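Local structure of soluble epoxide hydrolase (Bacillus megaterium, 4INZ) at residues A[124-138]-A[238-252]. The protein belongs to the epoxide hydrolases of the alpha/beta-hydrolase fold, with a mixed central beta-sheet flanked by helices. The protein carries 1 engineered substitution. Residues are numbered along the deposited sequence; the frame is centred on the assembly and turned at random.
Sequences AYRYPEYVQKLIAFN and PLEEEVLNIPVQIIW
Leu-134 to Ala-136 pair in parallel with Val-248 to Ile-250, joining neighbouring strands of the central sheet of an alpha/beta-hydrolase fold; the chain ahead of the second strand passes along the C-terminal end of helix 115-126. The strand pair is the tightly packed half. Its ladder runs from Leu-134 N to Pro-247 O (3.1 Å) through to Ile-251 N on Ala-136 O (2.9 Å). On one face Ala-136 CB meets Ile-250 CD1, with Trp-121 of helix 115-126 packing on Ile-250; on the other, Phe-137 CE1 is 3.6 Å from Ile-251 CG2, and both side chains pack against helix 291-303. Between strand and helix, the chi1 of Ile-246 (66°) tucks its CG1 between backbone N and C, carrying CD1 to within 3.6 Å of Val-131 CG1.

Farther out, the Tyr-125 ring is clasped on opposite faces by CH-pi contacts, Leu-244 CB 3.9 Å and Leu-239 CD1 4.0 Å from its centroid, while its OH is hydrogen-bonded with His-141 NE2. The loose, solvent side holds Pro-238 and Glu-240. There the extended Arg-126, whose NH1 forms a salt bridge with Asp-90, donates from NH2 to a lone pair of Pro-238 O, which lies close to the guanidinium plane (2.8 Å, N-H...O 166°).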
loop_
_atom_site.group_PDB
_atom_site.type_symbol
_atom_site.label_atom_id
_atom_site.label_comp_id
_atom_site.label_asym_id
_atom_site.label_seq_id
_atom_site.Cartn_x
_atom_site.Cartn_y
_atom_site.Cartn_z
ATOM N N ALA A 124 5.216 -9.345 -6.217
ATOM C CA ALA A 124 5.028 -9.647 -7.637
ATOM C C ALA A 124 6.344 -10.046 -8.302
ATOM O O ALA A 124 6.377 -10.940 -9.150
ATOM C CB ALA A 124 4.400 -8.454 -8.367
ATOM N N TYR A 125 7.429 -9.380 -7.919
ATOM C CA TYR A 125 8.742 -9.696 -8.469
ATOM C C TYR A 125 9.213 -11.084 -8.035
ATOM O O TYR A 125 9.787 -11.833 -8.825
ATOM C CB TYR A 125 9.772 -8.640 -8.053
ATOM C CG TYR A 125 9.947 -7.505 -9.041
ATOM C CD1 TYR A 125 10.902 -7.578 -10.056
ATOM C CD2 TYR A 125 9.167 -6.355 -8.957
ATOM C CE1 TYR A 125 11.070 -6.541 -10.960
ATOM C CE2 TYR A 125 9.327 -5.315 -9.857
ATOM C CZ TYR A 125 10.281 -5.411 -10.856
ATOM O OH TYR A 125 10.441 -4.375 -11.752
ATOM N N ARG A 126 8.971 -11.423 -6.773
ATOM C CA ARG A 126 9.451 -12.686 -6.227
ATOM C C ARG A 126 8.516 -13.847 -6.558
ATOM O O ARG A 126 8.963 -14.978 -6.752
ATOM C CB ARG A 126 9.645 -12.583 -4.714
ATOM C CG ARG A 126 10.686 -11.567 -4.282
ATOM C CD ARG A 126 10.894 -11.596 -2.775
ATOM N NE ARG A 126 11.910 -10.638 -2.341
ATOM C CZ ARG A 126 12.184 -10.359 -1.068
ATOM N NH1 ARG A 126 11.513 -10.965 -0.093
ATOM N NH2 ARG A 126 13.125 -9.470 -0.770
ATOM N N TYR A 127 7.220 -13.563 -6.622
ATOM C CA TYR A 127 6.223 -14.597 -6.876
ATOM C C TYR A 127 5.294 -14.201 -8.018
ATOM O O TYR A 127 4.075 -14.158 -7.837
ATOM C CB TYR A 127 5.381 -14.856 -5.623
ATOM C CG TYR A 127 6.134 -15.433 -4.443
ATOM C CD1 TYR A 127 6.255 -16.808 -4.279
ATOM C CD2 TYR A 127 6.697 -14.607 -3.479
ATOM C CE1 TYR A 127 6.931 -17.345 -3.196
ATOM C CE2 TYR A 127 7.373 -15.135 -2.388
ATOM C CZ TYR A 127 7.488 -16.503 -2.253
ATOM O OH TYR A 127 8.158 -17.035 -1.172
ATOM N N PRO A 128 5.861 -13.925 -9.201
ATOM C CA PRO A 128 5.032 -13.455 -10.315
ATOM C C PRO A 128 3.927 -14.440 -10.687
ATOM O O PRO A 128 2.927 -14.031 -11.269
ATOM C CB PRO A 128 6.035 -13.307 -11.462
ATOM C CG PRO A 128 7.196 -14.173 -11.075
ATOM C CD PRO A 128 7.271 -14.076 -9.590
ATOM N N GLU A 129 4.102 -15.714 -10.349
ATOM C CA GLU A 129 3.101 -16.721 -10.684
ATOM C C GLU A 129 1.848 -16.592 -9.808
ATOM O O GLU A 129 0.804 -17.168 -10.113
ATOM C CB GLU A 129 3.697 -18.137 -10.603
ATOM C CG GLU A 129 3.978 -18.649 -9.196
ATOM C CD GLU A 129 5.320 -18.195 -8.638
ATOM O OE1 GLU A 129 6.025 -17.411 -9.311
ATOM O OE2 GLU A 129 5.667 -18.634 -7.518
ATOM N N TYR A 130 1.954 -15.830 -8.723
ATOM C CA TYR A 130 0.821 -15.614 -7.832
ATOM C C TYR A 130 0.031 -14.378 -8.253
ATOM O O TYR A 130 -1.039 -14.106 -7.711
ATOM C CB TYR A 130 1.301 -15.414 -6.397
ATOM C CG TYR A 130 1.597 -16.679 -5.614
ATOM C CD1 TYR A 130 0.717 -17.139 -4.637
ATOM C CD2 TYR A 130 2.765 -17.396 -5.831
ATOM C CE1 TYR A 130 0.991 -18.288 -3.902
ATOM C CE2 TYR A 130 3.048 -18.539 -5.105
ATOM C CZ TYR A 130 2.157 -18.983 -4.145
ATOM O OH TYR A 130 2.449 -20.126 -3.424
ATOM N N VAL A 131 0.562 -13.628 -9.215
ATOM C CA VAL A 131 -0.043 -12.358 -9.610
ATOM C C VAL A 131 -0.441 -12.323 -11.090
ATOM O O VAL A 131 0.408 -12.164 -11.965
ATOM C CB VAL A 131 0.898 -11.177 -9.301
ATOM C CG1 VAL A 131 0.193 -9.851 -9.564
ATOM C CG2 VAL A 131 1.374 -11.245 -7.859
ATOM N N GLN A 132 -1.735 -12.467 -11.363
ATOM C CA GLN A 132 -2.234 -12.409 -12.734
ATOM C C GLN A 132 -2.003 -11.030 -13.337
ATOM O O GLN A 132 -1.509 -10.892 -14.462
ATOM C CB GLN A 132 -3.727 -12.721 -12.767
ATOM C CG GLN A 132 -4.097 -14.059 -12.162
ATOM C CD GLN A 132 -5.591 -14.211 -12.005
ATOM O OE1 GLN A 132 -6.081 -15.262 -11.599
ATOM N NE2 GLN A 132 -6.329 -13.153 -12.327
ATOM N N LYS A 133 -2.391 -10.010 -12.582
ATOM C CA LYS A 133 -2.209 -8.628 -12.991
ATOM C C LYS A 133 -1.980 -7.802 -11.739
ATOM O O LYS A 133 -2.484 -8.142 -10.663
ATOM C CB LYS A 133 -3.448 -8.098 -13.716
ATOM C CG LYS A 133 -3.800 -8.799 -15.020
ATOM C CD LYS A 133 -4.908 -8.034 -15.731
ATOM C CE LYS A 133 -5.172 -8.581 -17.116
ATOM N NZ LYS A 133 -5.837 -9.891 -17.043
ATOM N N LEU A 134 -1.232 -6.715 -11.887
ATOM C CA LEU A 134 -0.929 -5.823 -10.777
ATOM C C LEU A 134 -1.473 -4.430 -11.057
ATOM O O LEU A 134 -1.237 -3.872 -12.133
ATOM C CB LEU A 134 0.583 -5.749 -10.554
ATOM C CG LEU A 134 1.060 -4.772 -9.481
ATOM C CD1 LEU A 134 0.635 -5.262 -8.102
ATOM C CD2 LEU A 134 2.586 -4.591 -9.555
ATOM N N ILE A 135 -2.207 -3.878 -10.090
ATOM C CA ILE A 135 -2.668 -2.501 -10.175
ATOM C C ILE A 135 -2.044 -1.741 -9.019
ATOM O O ILE A 135 -2.323 -2.032 -7.852
ATOM C CB ILE A 135 -4.200 -2.410 -10.091
ATOM C CG1 ILE A 135 -4.840 -3.247 -11.203
ATOM C CG2 ILE A 135 -4.651 -0.951 -10.164
ATOM C CD1 ILE A 135 -6.364 -3.242 -11.189
ATOM N N ALA A 136 -1.171 -0.790 -9.344
ATOM C CA ALA A 136 -0.423 -0.072 -8.321
ATOM C C ALA A 136 -0.790 1.405 -8.290
ATOM O O ALA A 136 -0.761 2.076 -9.323
ATOM C CB ALA A 136 1.065 -0.228 -8.562
ATOM N N PHE A 137 -1.125 1.898 -7.097
ATOM C CA PHE A 137 -1.358 3.324 -6.864
ATOM C C PHE A 137 -0.091 3.971 -6.295
ATOM O O PHE A 137 0.951 3.324 -6.207
ATOM C CB PHE A 137 -2.552 3.524 -5.906
ATOM C CG PHE A 137 -3.866 3.086 -6.487
ATOM C CD1 PHE A 137 -4.743 4.020 -7.037
ATOM C CD2 PHE A 137 -4.227 1.739 -6.498
ATOM C CE1 PHE A 137 -5.962 3.615 -7.589
ATOM C CE2 PHE A 137 -5.436 1.327 -7.057
ATOM C CZ PHE A 137 -6.308 2.263 -7.598
ATOM N N ASN A 138 -0.175 5.244 -5.914
ATOM C CA ASN A 138 0.987 5.957 -5.378
ATOM C C ASN A 138 1.767 5.130 -4.364
ATOM O O ASN A 138 1.197 4.642 -3.397
ATOM C CB ASN A 138 0.554 7.275 -4.732
ATOM C CG ASN A 138 0.042 8.262 -5.738
ATOM O OD1 ASN A 138 0.597 9.355 -5.898
ATOM N ND2 ASN A 138 -1.004 7.876 -6.453
ATOM N N PRO A 238 15.549 -6.357 -1.396
ATOM C CA PRO A 238 16.375 -7.219 -2.251
ATOM C C PRO A 238 15.574 -7.977 -3.304
ATOM O O PRO A 238 14.560 -8.599 -2.985
ATOM C CB PRO A 238 17.007 -8.197 -1.253
ATOM C CG PRO A 238 17.064 -7.431 0.018
ATOM C CD PRO A 238 15.785 -6.616 0.033
ATOM N N LEU A 239 16.040 -7.918 -4.548
ATOM C CA LEU A 239 15.401 -8.624 -5.649
ATOM C C LEU A 239 16.435 -9.259 -6.567
ATOM O O LEU A 239 17.499 -8.693 -6.816
ATOM C CB LEU A 239 14.516 -7.675 -6.463
ATOM C CG LEU A 239 13.223 -7.221 -5.786
ATOM C CD1 LEU A 239 12.447 -6.248 -6.668
ATOM C CD2 LEU A 239 12.360 -8.424 -5.444
ATOM N N GLU A 240 16.096 -10.439 -7.071
ATOM C CA GLU A 240 16.911 -11.165 -8.034
ATOM C C GLU A 240 16.748 -10.577 -9.436
ATOM O O GLU A 240 17.720 -10.409 -10.168
ATOM C CB GLU A 240 16.478 -12.634 -8.047
ATOM C CG GLU A 240 14.988 -12.847 -8.419
ATOM C CD GLU A 240 14.008 -12.025 -7.572
ATOM O OE1 GLU A 240 13.302 -11.150 -8.138
ATOM O OE2 GLU A 240 13.932 -12.259 -6.342
ATOM N N GLU A 241 15.508 -10.261 -9.801
ATOM C CA GLU A 241 15.194 -9.800 -11.149
ATOM C C GLU A 241 14.921 -8.304 -11.215
ATOM O O GLU A 241 14.369 -7.726 -10.278
ATOM C CB GLU A 241 13.986 -10.562 -11.696
ATOM C CG GLU A 241 14.358 -11.758 -12.544
ATOM C CD GLU A 241 15.144 -11.354 -13.773
ATOM O OE1 GLU A 241 14.549 -10.733 -14.682
ATOM O OE2 GLU A 241 16.358 -11.646 -13.825
ATOM N N GLU A 242 15.299 -7.688 -12.333
ATOM C CA GLU A 242 15.038 -6.270 -12.560
ATOM C C GLU A 242 13.759 -6.056 -13.358
ATOM O O GLU A 242 13.142 -4.993 -13.282
ATOM C CB GLU A 242 16.206 -5.610 -13.298
ATOM C CG GLU A 242 17.460 -5.419 -12.456
ATOM C CD GLU A 242 18.439 -4.434 -13.078
ATOM O OE1 GLU A 242 18.359 -4.198 -14.306
ATOM O OE2 GLU A 242 19.284 -3.886 -12.335
ATOM N N VAL A 243 13.361 -7.070 -14.119
ATOM C CA VAL A 243 12.206 -6.950 -15.003
ATOM C C VAL A 243 11.013 -7.779 -14.528
ATOM O O VAL A 243 11.158 -8.947 -14.173
ATOM C CB VAL A 243 12.574 -7.342 -16.450
ATOM C CG1 VAL A 243 11.361 -7.247 -17.363
ATOM C CG2 VAL A 243 13.689 -6.454 -16.957
ATOM N N LEU A 244 9.837 -7.156 -14.510
ATOM C CA LEU A 244 8.593 -7.833 -14.164
ATOM C C LEU A 244 7.724 -7.915 -15.416
ATOM O O LEU A 244 7.368 -6.887 -15.993
ATOM C CB LEU A 244 7.857 -7.058 -13.065
ATOM C CG LEU A 244 6.467 -7.568 -12.677
ATOM C CD1 LEU A 244 6.564 -8.963 -12.057
ATOM C CD2 LEU A 244 5.778 -6.596 -11.727
ATOM N N ASN A 245 7.376 -9.128 -15.839
ATOM C CA ASN A 245 6.733 -9.304 -17.141
ATOM C C ASN A 245 5.202 -9.401 -17.178
ATOM O O ASN A 245 4.614 -9.504 -18.260
ATOM C CB ASN A 245 7.362 -10.481 -17.890
ATOM C CG ASN A 245 8.752 -10.162 -18.386
ATOM O OD1 ASN A 245 9.709 -10.878 -18.093
ATOM N ND2 ASN A 245 8.873 -9.067 -19.131
ATOM N N ILE A 246 4.559 -9.356 -16.017
ATOM C CA ILE A 246 3.103 -9.454 -15.969
ATOM C C ILE A 246 2.489 -8.113 -16.359
ATOM O O ILE A 246 3.173 -7.095 -16.349
ATOM C CB ILE A 246 2.624 -9.847 -14.563
ATOM C CG1 ILE A 246 2.939 -8.726 -13.571
ATOM C CG2 ILE A 246 3.275 -11.167 -14.134
ATOM C CD1 ILE A 246 2.453 -8.990 -12.163
ATOM N N PRO A 247 1.198 -8.107 -16.724
ATOM C CA PRO A 247 0.544 -6.839 -17.056
ATOM C C PRO A 247 0.357 -5.987 -15.806
ATOM O O PRO A 247 -0.111 -6.491 -14.782
ATOM C CB PRO A 247 -0.823 -7.277 -17.600
ATOM C CG PRO A 247 -0.655 -8.727 -17.962
ATOM C CD PRO A 247 0.311 -9.258 -16.949
ATOM N N VAL A 248 0.715 -4.712 -15.902
ATOM C CA VAL A 248 0.643 -3.797 -14.769
ATOM C C VAL A 248 -0.054 -2.499 -15.159
ATOM O O VAL A 248 0.159 -1.969 -16.255
ATOM C CB VAL A 248 2.044 -3.453 -14.223
ATOM C CG1 VAL A 248 1.939 -2.466 -13.066
ATOM C CG2 VAL A 248 2.765 -4.717 -13.772
ATOM N N GLN A 249 -0.890 -2.001 -14.252
ATOM C CA GLN A 249 -1.520 -0.698 -14.400
ATOM C C GLN A 249 -1.125 0.176 -13.221
ATOM O O GLN A 249 -1.291 -0.234 -12.071
ATOM C CB GLN A 249 -3.045 -0.826 -14.406
ATOM C CG GLN A 249 -3.757 0.532 -14.370
ATOM C CD GLN A 249 -3.781 1.213 -15.728
ATOM O OE1 GLN A 249 -4.152 0.603 -16.733
ATOM N NE2 GLN A 249 -3.385 2.479 -15.764
ATOM N N ILE A 250 -0.613 1.374 -13.510
ATOM C CA ILE A 250 -0.358 2.377 -12.487
ATOM C C ILE A 250 -1.485 3.401 -12.514
ATOM O O ILE A 250 -1.895 3.846 -13.589
ATOM C CB ILE A 250 0.938 3.158 -12.749
ATOM C CG1 ILE A 250 2.132 2.219 -12.926
ATOM C CG2 ILE A 250 1.165 4.195 -11.656
ATOM C CD1 ILE A 250 2.245 1.171 -11.888
ATOM N N ILE A 251 -1.988 3.766 -11.335
ATOM C CA ILE A 251 -2.993 4.825 -11.202
ATOM C C ILE A 251 -2.470 5.805 -10.164
ATOM O O ILE A 251 -2.376 5.474 -8.985
ATOM C CB ILE A 251 -4.360 4.260 -10.776
ATOM C CG1 ILE A 251 -4.800 3.183 -11.778
ATOM C CG2 ILE A 251 -5.396 5.381 -10.690
ATOM C CD1 ILE A 251 -6.109 2.482 -11.430
ATOM N N TRP A 252 -2.118 7.009 -10.608
ATOM C CA TRP A 252 -1.201 7.852 -9.849
ATOM C C TRP A 252 -1.736 9.255 -9.661
ATOM O O TRP A 252 -2.044 9.935 -10.637
ATOM C CB TRP A 252 0.124 7.941 -10.613
ATOM C CG TRP A 252 1.235 8.576 -9.833
ATOM C CD1 TRP A 252 1.501 9.910 -9.718
ATOM C CD2 TRP A 252 2.236 7.898 -9.067
ATOM N NE1 TRP A 252 2.611 10.104 -8.925
ATOM C CE2 TRP A 252 3.081 8.885 -8.515
ATOM C CE3 TRP A 252 2.506 6.556 -8.800
ATOM C CZ2 TRP A 252 4.174 8.565 -7.710
ATOM C CZ3 TRP A 252 3.597 6.242 -8.003
ATOM C CH2 TRP A 252 4.411 7.242 -7.464
#